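Local coordinates for PUA domain-containing protein (PDB 3D79) that is of unknown function but, as a PUA domain-containing protein from a hyperthermophilic archaeon, probably binds RNA, at residues 84-89 with 138-143; 30-35 with 91-96. All coordinates share one frame; numbering follows the deposited sequence.

Contact 1. Residues 84-89 with 138-143; sequences LSDEED and YGRPLA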
ATOM      1  N   LEU A  84      -2.852  -1.397  10.777  1.00 16.19           N
ATOM      2  CA  LEU A  84      -4.242  -1.674  10.415  1.00 15.88           C
ATOM      3  C   LEU A  84      -4.586  -3.162  10.445  1.00 15.34           C
ATOM      4  O   LEU A  84      -5.729  -3.525  10.741  1.00 15.52           O
ATOM      5  CB  LEU A  84      -4.582  -1.074   9.052  1.00 15.81           C
ATOM      6  CG  LEU A  84      -4.907   0.423   9.093  1.00 16.11           C
ATOM      7  CD1 LEU A  84      -4.751   1.090   7.726  1.00 16.74           C
ATOM      8  CD2 LEU A  84      -6.314   0.649   9.648  1.00 17.74           C
ATOM      9  N   SER A  85      -3.598  -4.012  10.147  1.00 15.10           N
ATOM     10  CA  SER A  85      -3.794  -5.473  10.143  1.00 15.43           C
ATOM     11  C   SER A  85      -4.003  -6.053  11.552  1.00 15.62           C
ATOM     12  O   SER A  85      -4.375  -7.224  11.698  1.00 15.96           O
ATOM     13  CB  SER A  85      -2.647  -6.192   9.417  1.00 15.15           C
ATOM     14  OG  SER A  85      -1.480  -6.258  10.212  1.00 15.73           O
ATOM     15  N   ASP A  86      -3.759  -5.237  12.577  1.00 15.87           N
ATOM     16  CA  ASP A  86      -4.116  -5.590  13.957  1.00 16.40           C
ATOM     17  C   ASP A  86      -5.534  -5.143  14.324  1.00 16.40           C
ATOM     18  O   ASP A  86      -6.026  -5.452  15.420  1.00 16.66           O
ATOM     19  CB  ASP A  86      -3.113  -4.994  14.948  1.00 16.52           C
ATOM     20  CG  ASP A  86      -1.848  -5.821  15.065  1.00 18.02           C
ATOM     21  OD1 ASP A  86      -1.893  -7.040  14.811  1.00 18.85           O
ATOM     22  OD2 ASP A  86      -0.800  -5.248  15.418  1.00 21.98           O
ATOM     23  N   GLU A  87      -6.177  -4.405  13.424  1.00 15.70           N
ATOM     24  CA  GLU A  87      -7.540  -3.908  13.652  1.00 16.10           C
ATOM     25  C   GLU A  87      -8.550  -4.614  12.756  1.00 16.09           C
ATOM     26  O   GLU A  87      -9.672  -4.911  13.182  1.00 16.60           O
ATOM     27  CB  GLU A  87      -7.605  -2.399  13.393  1.00 16.09           C
ATOM     28  CG  GLU A  87      -6.594  -1.596  14.211  1.00 15.69           C
ATOM     29  CD  GLU A  87      -6.655  -0.101  13.960  1.00 17.51           C
ATOM     30  OE1 GLU A  87      -7.564   0.364  13.244  1.00 21.23           O
ATOM     31  OE2 GLU A  87      -5.781   0.617  14.487  1.00 19.45           O
ATOM     32  N   GLU A  88      -8.146  -4.843  11.506  1.00 15.82           N
ATOM     33  CA  GLU A  88      -9.000  -5.373  10.452  1.00 15.70           C
ATOM     34  C   GLU A  88      -8.311  -6.535   9.757  1.00 15.43           C
ATOM     35  O   GLU A  88      -7.079  -6.616   9.746  1.00 14.72           O
ATOM     36  CB  GLU A  88      -9.253  -4.306   9.379  1.00 16.19           C
ATOM     37  CG  GLU A  88      -9.652  -2.941   9.888  1.00 17.86           C
ATOM     38  CD  GLU A  88     -11.017  -2.936  10.547  1.00 20.00           C
ATOM     39  OE1 GLU A  88     -11.937  -3.635  10.056  1.00 20.18           O
ATOM     40  OE2 GLU A  88     -11.172  -2.215  11.553  1.00 20.96           O
ATOM     41  N   ASP A  89      -9.103  -7.416   9.156  1.00 14.90           N
ATOM     42  CA  ASP A  89      -8.540  -8.461   8.305  1.00 15.45           C
ATOM     43  C   ASP A  89      -8.327  -7.908   6.896  1.00 15.16           C
ATOM     44  O   ASP A  89      -9.272  -7.785   6.110  1.00 15.32           O
ATOM     45  CB  ASP A  89      -9.438  -9.702   8.283  1.00 15.17           C
ATOM     46  CG  ASP A  89      -8.779 -10.889   7.612  1.00 17.46           C
ATOM     47  OD1 ASP A  89      -7.670 -10.733   7.033  1.00 17.80           O
ATOM     48  OD2 ASP A  89      -9.372 -11.983   7.663  1.00 16.84           O
ATOM     49  N   TYR A 138      -1.804 -14.477   8.666  1.00 25.92           N
ATOM     50  CA  TYR A 138      -2.101 -13.380   9.594  1.00 26.28           C
ATOM     51  C   TYR A 138      -2.577 -12.132   8.872  1.00 25.63           C
ATOM     52  O   TYR A 138      -2.922 -11.127   9.508  1.00 25.79           O
ATOM     53  CB  TYR A 138      -0.880 -13.039  10.456  1.00 27.82           C
ATOM     54  CG  TYR A 138      -0.376 -14.186  11.297  1.00 29.79           C
ATOM     55  CD1 TYR A 138      -0.894 -14.424  12.573  1.00 31.25           C
ATOM     56  CD2 TYR A 138       0.620 -15.035  10.818  1.00 31.04           C
ATOM     57  CE1 TYR A 138      -0.431 -15.480  13.347  1.00 32.43           C
ATOM     58  CE2 TYR A 138       1.089 -16.091  11.582  1.00 32.02           C
ATOM     59  CZ  TYR A 138       0.561 -16.309  12.843  1.00 31.67           C
ATOM     60  OH  TYR A 138       1.031 -17.357  13.599  1.00 32.37           O
ATOM     61  N   GLY A 139      -2.590 -12.187   7.541  1.00 24.39           N
ATOM     62  CA  GLY A 139      -2.950 -11.024   6.752  1.00 23.19           C
ATOM     63  C   GLY A 139      -2.013  -9.872   7.040  1.00 22.05           C
ATOM     64  O   GLY A 139      -2.432  -8.712   7.036  1.00 22.68           O
ATOM     65  N   ARG A 140      -0.746 -10.195   7.305  1.00 20.69           N
ATOM     66  CA  ARG A 140       0.280  -9.179   7.487  1.00 19.15           C
ATOM     67  C   ARG A 140       0.681  -8.654   6.116  1.00 17.96           C
ATOM     68  O   ARG A 140       0.888  -9.440   5.193  1.00 16.96           O
ATOM     69  CB  ARG A 140       1.527  -9.734   8.189  1.00 19.52           C
ATOM     70  CG  ARG A 140       1.334 -10.161   9.638  1.00 20.94           C
ATOM     71  CD  ARG A 140       0.641  -9.085  10.460  1.00 23.00           C
ATOM     72  NE  ARG A 140       0.888  -9.265  11.891  1.00 25.36           N
ATOM     73  CZ  ARG A 140       0.317  -8.547  12.855  1.00 26.62           C
ATOM     74  NH1 ARG A 140      -0.557  -7.595  12.555  1.00 26.58           N
ATOM     75  NH2 ARG A 140       0.621  -8.787  14.127  1.00 27.55           N
ATOM     76  N   PRO A 141       0.775  -7.323   5.978  1.00 17.26           N
ATOM     77  CA  PRO A 141       1.203  -6.775   4.692  1.00 16.57           C
ATOM     78  C   PRO A 141       2.705  -6.922   4.500  1.00 16.11           C
ATOM     79  O   PRO A 141       3.479  -6.773   5.454  1.00 16.72           O
ATOM     80  CB  PRO A 141       0.808  -5.306   4.801  1.00 16.67           C
ATOM     81  CG  PRO A 141       0.958  -5.006   6.262  1.00 17.16           C
ATOM     82  CD  PRO A 141       0.489  -6.260   6.961  1.00 17.21           C
ATOM     83  N   LEU A 142       3.103  -7.227   3.268  1.00 15.27           N
ATOM     84  CA  LEU A 142       4.501  -7.459   2.939  1.00 14.67           C
ATOM     85  C   LEU A 142       5.054  -6.317   2.099  1.00 14.07           C
ATOM     86  O   LEU A 142       6.247  -6.016   2.151  1.00 14.15           O
ATOM     87  CB  LEU A 142       4.650  -8.748   2.126  1.00 14.81           C
ATOM     88  CG  LEU A 142       3.972 -10.024   2.622  1.00 14.72           C
ATOM     89  CD1 LEU A 142       4.164 -11.126   1.602  1.00 15.41           C
ATOM     90  CD2 LEU A 142       4.532 -10.431   3.981  1.00 16.19           C
ATOM     91  N   ALA A 143       4.181  -5.696   1.316  1.00 13.66           N
ATOM     92  CA  ALA A 143       4.635  -4.783   0.266  1.00 13.03           C
ATOM     93  C   ALA A 143       3.502  -3.964  -0.318  1.00 12.96           C
ATOM     94  O   ALA A 143       2.328  -4.287  -0.145  1.00 12.72           O
ATOM     95  CB  ALA A 143       5.314  -5.578  -0.855  1.00 13.20           C
TER
HETATM   96  O   HOH W   1      -3.118  -9.657  11.726  1.00 30.25           O
HETATM   97  O   HOH W   2       1.381  -6.584  16.200  1.00 35.74           O
HETATM   98  O   HOH W   3      -4.998  -8.473   8.613  1.00 23.05           O
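A single terminal nitrogen of Arg140 serves two different acceptors from neighbouring residues, Ser85 and Asp86, in the loop that follows helix 78-84. Arg140 NH1 donates to Ser85 OG at 2.9 Å, with the hydroxyl almost in the guanidinium plane. The same Arg140 NH1 donates to Asp86 OD1 at 2.7 Å, here as part of a salt bridge. NH2 adds a weak bond to the same OD1, so one oxygen takes both nitrogens, unlike the side-by-side pairing of two oxygens with two nitrogens. The carboxylate is instead turned 70° from the guanidinium, and OD1 is met from above the carboxylate plane.

The arginine reaches this place by a detour. Its CB starts away from 84-89, and the bend at chi2 (-50°) carries Arg140 CD back until it lies 3.5 Å from Ser85 OG. The serine hydroxyl sits between its own backbone N and carbonyl carbon (chi1 77°), and it also hydrogen-bonds the carbonyl of Tyr82 in the helix. It therefore links helix 78-84 to the guanidinium, whose rotation is further restrained by Asp86.

Next to these bonds Ser85 CB lies 3.5 Å from Gly139 O, and Pro141 CD flanks the hydroxyl. Two waters add bridges. One molecule donates to both Ser85 O and Tyr138 O, each at 2.7 Å, joining the two backbones, while another donates to Asp86 OD2 and weakly accepts from NH2. Gly139 has positive phi, which favours glycine, and a side chain there would come tight against Asp89 OD1.

The 138-143 segment belongs to a beta hairpin of the PUA domain, with its turn between antiparallel strands 130-135 and 141-147; a classic beta bulge marks Leu142 and Ala143 opposite Val133.

Contact 2. Residues 30-35 with 91-96; sequences QMFGEE and RKWPRR
Met31 lays its CB and CG over one face of the Arg95 guanidinium, CB above the centre and CG 3.6 Å from NH1. The two side chains cross at about a right angle. Arg95 is the third residue of a type II beta turn, Trp93 to Arg96, that leads into strand 96-99 of the PUA domain, whereas Met31 belongs to the last turn of helix 18-32 in the Pre-PUA-like region.

Beside this pair, Pro94 packs on the helix end, with CB 3.6 Å from Met31 O and CG equally close to Phe32 O. The Phe32 ring turns its edge to Pro94 O and approaches the Trp93 six-membered ring obliquely, the planes 57° apart. Gly33, with positive phi, then carries the chain from this helix into helix 34-40.

The guanidinium of Arg95 has further partners: NH1 donates to the carbonyl of Phe130, and NH2 reaches Gln30 OE1 through a water lying in the guanidinium plane. An alanine here would probably leave the Met31 side chain without its flat cover and the Phe130 carbonyl without this donor. A second water bridges the backbone to the same arginine, donating to Met31 O at 2.8 Å and accepting from Arg95 NE at 2.9 Å.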
ATOM      1  N   GLN A  30     -11.223   6.946  -3.302  1.00 18.14           N
ATOM      2  CA  GLN A  30     -11.405   6.226  -4.558  1.00 18.45           C
ATOM      3  C   GLN A  30     -10.865   4.800  -4.453  1.00 18.34           C
ATOM      4  O   GLN A  30     -11.506   3.850  -4.908  1.00 18.62           O
ATOM      5  CB  GLN A  30     -10.733   6.956  -5.716  1.00 18.77           C
ATOM      6  CG  GLN A  30     -11.029   6.312  -7.066  1.00 21.08           C
ATOM      7  CD  GLN A  30     -10.257   6.954  -8.193  1.00 23.72           C
ATOM      8  OE1 GLN A  30      -9.028   6.915  -8.218  1.00 25.82           O
ATOM      9  NE2 GLN A  30     -10.977   7.539  -9.148  1.00 25.28           N
ATOM     10  N   MET A  31      -9.694   4.666  -3.839  1.00 17.55           N
ATOM     11  CA  MET A  31      -9.016   3.374  -3.742  1.00 17.42           C
ATOM     12  C   MET A  31      -9.673   2.423  -2.746  1.00 17.48           C
ATOM     13  O   MET A  31      -9.884   1.246  -3.057  1.00 18.06           O
ATOM     14  CB  MET A  31      -7.548   3.577  -3.376  1.00 17.07           C
ATOM     15  CG  MET A  31      -6.743   4.306  -4.444  1.00 16.99           C
ATOM     16  SD  MET A  31      -4.978   4.298  -4.101  1.00 16.84           S
ATOM     17  CE  MET A  31      -4.872   5.417  -2.697  1.00 16.51           C
ATOM     18  N   PHE A  32     -10.004   2.931  -1.557  1.00 17.65           N
ATOM     19  CA  PHE A  32     -10.440   2.076  -0.442  1.00 18.15           C
ATOM     20  C   PHE A  32     -11.903   2.229  -0.044  1.00 19.16           C
ATOM     21  O   PHE A  32     -12.416   1.451   0.766  1.00 19.07           O
ATOM     22  CB  PHE A  32      -9.570   2.338   0.782  1.00 17.85           C
ATOM     23  CG  PHE A  32      -8.131   1.994   0.572  1.00 17.26           C
ATOM     24  CD1 PHE A  32      -7.723   0.664   0.522  1.00 17.67           C
ATOM     25  CD2 PHE A  32      -7.179   2.998   0.423  1.00 17.84           C
ATOM     26  CE1 PHE A  32      -6.385   0.334   0.322  1.00 17.08           C
ATOM     27  CE2 PHE A  32      -5.841   2.679   0.230  1.00 17.70           C
ATOM     28  CZ  PHE A  32      -5.444   1.346   0.174  1.00 16.92           C
ATOM     29  N   GLY A  33     -12.562   3.236  -0.603  1.00 20.12           N
ATOM     30  CA  GLY A  33     -13.896   3.599  -0.158  1.00 21.73           C
ATOM     31  C   GLY A  33     -13.791   4.604   0.968  1.00 22.98           C
ATOM     32  O   GLY A  33     -12.797   4.636   1.701  1.00 22.70           O
ATOM     33  N   GLU A  34     -14.831   5.418   1.111  1.00 24.25           N
ATOM     34  CA  GLU A  34     -14.827   6.519   2.069  1.00 25.88           C
ATOM     35  C   GLU A  34     -14.647   6.050   3.519  1.00 26.15           C
ATOM     36  O   GLU A  34     -14.005   6.737   4.310  1.00 26.59           O
ATOM     37  CB  GLU A  34     -16.096   7.375   1.890  1.00 26.28           C
ATOM     38  CG  GLU A  34     -16.077   8.728   2.604  1.00 28.83           C
ATOM     39  CD  GLU A  34     -16.476   8.623   4.065  1.00 31.56           C
ATOM     40  OE1 GLU A  34     -17.256   7.704   4.405  1.00 32.83           O
ATOM     41  OE2 GLU A  34     -16.011   9.453   4.876  1.00 33.20           O
ATOM     42  N   GLU A  35     -15.184   4.879   3.857  1.00 26.84           N
ATOM     43  CA  GLU A  35     -15.103   4.359   5.226  1.00 27.39           C
ATOM     44  C   GLU A  35     -13.666   4.074   5.679  1.00 27.13           C
ATOM     45  O   GLU A  35     -13.229   4.576   6.721  1.00 27.50           O
ATOM     46  CB  GLU A  35     -15.996   3.127   5.408  1.00 27.94           C
ATOM     47  CG  GLU A  35     -15.970   2.548   6.823  1.00 30.33           C
ATOM     48  CD  GLU A  35     -17.205   1.735   7.159  1.00 33.68           C
ATOM     49  OE1 GLU A  35     -18.324   2.292   7.097  1.00 35.95           O
ATOM     50  OE2 GLU A  35     -17.056   0.543   7.504  1.00 35.00           O
ATOM     51  N   ARG A  91      -7.071  -9.279   4.447  1.00 17.87           N
ATOM     52  CA  ARG A  91      -7.319 -10.295   3.421  1.00 18.94           C
ATOM     53  C   ARG A  91      -8.663 -10.092   2.716  1.00 18.66           C
ATOM     54  O   ARG A  91      -8.957 -10.775   1.733  1.00 18.66           O
ATOM     55  CB  ARG A  91      -7.229 -11.711   3.998  1.00 19.14           C
ATOM     56  CG  ARG A  91      -5.853 -12.094   4.561  1.00 20.22           C
ATOM     57  CD  ARG A  91      -5.917 -13.363   5.399  1.00 21.48           C
ATOM     58  NE  ARG A  91      -7.231 -13.510   6.006  1.00 26.10           N
ATOM     59  CZ  ARG A  91      -8.187 -14.324   5.564  1.00 26.93           C
ATOM     60  NH1 ARG A  91      -7.975 -15.111   4.519  1.00 27.93           N
ATOM     61  NH2 ARG A  91      -9.361 -14.348   6.174  1.00 24.86           N
ATOM     62  N   LYS A  92      -9.474  -9.156   3.212  1.00 18.25           N
ATOM     63  CA  LYS A  92     -10.757  -8.851   2.583  1.00 18.49           C
ATOM     64  C   LYS A  92     -10.895  -7.398   2.112  1.00 18.15           C
ATOM     65  O   LYS A  92     -11.987  -6.956   1.753  1.00 18.31           O
ATOM     66  CB  LYS A  92     -11.912  -9.256   3.513  1.00 18.84           C
ATOM     67  CG  LYS A  92     -11.987 -10.757   3.774  1.00 20.18           C
ATOM     68  CD  LYS A  92     -12.407 -11.515   2.512  1.00 23.48           C
ATOM     69  CE  LYS A  92     -12.259 -13.015   2.675  1.00 25.87           C
ATOM     70  NZ  LYS A  92     -12.971 -13.723   1.569  1.00 27.88           N
ATOM     71  N   TRP A  93      -9.776  -6.675   2.084  1.00 17.86           N
ATOM     72  CA  TRP A  93      -9.759  -5.244   1.747  1.00 17.44           C
ATOM     73  C   TRP A  93      -9.687  -4.949   0.249  1.00 17.11           C
ATOM     74  O   TRP A  93      -9.220  -5.789  -0.535  1.00 16.85           O
ATOM     75  CB  TRP A  93      -8.579  -4.562   2.443  1.00 17.83           C
ATOM     76  CG  TRP A  93      -8.915  -3.895   3.745  1.00 18.07           C
ATOM     77  CD1 TRP A  93      -9.860  -4.284   4.658  1.00 18.56           C
ATOM     78  CD2 TRP A  93      -8.271  -2.744   4.301  1.00 18.31           C
ATOM     79  NE1 TRP A  93      -9.857  -3.429   5.736  1.00 18.42           N
ATOM     80  CE2 TRP A  93      -8.887  -2.479   5.545  1.00 17.88           C
ATOM     81  CE3 TRP A  93      -7.229  -1.908   3.866  1.00 17.56           C
ATOM     82  CZ2 TRP A  93      -8.504  -1.407   6.360  1.00 18.77           C
ATOM     83  CZ3 TRP A  93      -6.848  -0.841   4.680  1.00 18.20           C
ATOM     84  CH2 TRP A  93      -7.485  -0.604   5.912  1.00 18.03           C
ATOM     85  N   PRO A  94     -10.131  -3.743  -0.155  1.00 16.64           N
ATOM     86  CA  PRO A  94      -9.914  -3.314  -1.529  1.00 16.19           C
ATOM     87  C   PRO A  94      -8.423  -3.164  -1.803  1.00 15.48           C
ATOM     88  O   PRO A  94      -7.642  -2.894  -0.876  1.00 15.04           O
ATOM     89  CB  PRO A  94     -10.587  -1.934  -1.602  1.00 16.77           C
ATOM     90  CG  PRO A  94     -11.399  -1.800  -0.376  1.00 16.90           C
ATOM     91  CD  PRO A  94     -10.831  -2.719   0.647  1.00 16.93           C
ATOM     92  N   ARG A  95      -8.053  -3.357  -3.066  1.00 15.14           N
ATOM     93  CA  ARG A  95      -6.672  -3.237  -3.561  1.00 14.67           C
ATOM     94  C   ARG A  95      -5.706  -4.284  -3.002  1.00 14.54           C
ATOM     95  O   ARG A  95      -4.492  -4.127  -3.104  1.00 14.69           O
ATOM     96  CB  ARG A  95      -6.108  -1.824  -3.345  1.00 14.78           C
ATOM     97  CG  ARG A  95      -6.891  -0.711  -4.031  1.00 14.82           C
ATOM     98  CD  ARG A  95      -6.956  -0.914  -5.545  1.00 14.71           C
ATOM     99  NE  ARG A  95      -7.639   0.182  -6.235  1.00 15.75           N
ATOM    100  CZ  ARG A  95      -7.050   1.290  -6.678  1.00 15.87           C
ATOM    101  NH1 ARG A  95      -5.747   1.492  -6.501  1.00 15.50           N
ATOM    102  NH2 ARG A  95      -7.782   2.212  -7.293  1.00 17.34           N
ATOM    103  N   ARG A  96      -6.254  -5.355  -2.430  1.00 14.07           N
ATOM    104  CA  ARG A  96      -5.447  -6.439  -1.882  1.00 13.95           C
ATOM    105  C   ARG A  96      -4.937  -7.394  -2.954  1.00 13.41           C
ATOM    106  O   ARG A  96      -5.614  -7.681  -3.949  1.00 13.61           O
ATOM    107  CB  ARG A  96      -6.245  -7.247  -0.844  1.00 13.89           C
ATOM    108  CG  ARG A  96      -7.197  -8.253  -1.472  1.00 14.53           C
ATOM    109  CD  ARG A  96      -8.054  -8.962  -0.435  1.00 14.40           C
ATOM    110  NE  ARG A  96      -9.062  -9.811  -1.071  1.00 15.98           N
ATOM    111  CZ  ARG A  96     -10.228  -9.376  -1.547  1.00 17.47           C
ATOM    112  NH1 ARG A  96     -10.556  -8.089  -1.470  1.00 18.07           N
ATOM    113  NH2 ARG A  96     -11.070 -10.231  -2.117  1.00 19.34           N
TER
HETATM  114  O   HOH W   4      -7.149   5.037  -7.895  1.00 24.64           O
HETATM  115  O   HOH W   5     -10.429   0.169  -5.538  1.00 23.87           O

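How the contacts relate
From the N terminus the chain first supplies 30-35, where helix 18-32 gives way to helix 34-40. It then runs through the remaining strands of the antiparallel sheet and helix 78-84 to 84-89, and almost at once to 91-96, where contact 2 closes its loop of 55 intervening residues. Contact 1 closes later, when the chain returns at 138-143 after 48 residues. The segments alternate, so the two loops cross. Both use the connection between helix 78-84 and strand 96-99, tying it to the N-terminal helices on one hand and to a PUA hairpin on the other. Their centres are 13 Å apart, and Leu84 CD1 touches Trp93 CH2 at 3.7 Å.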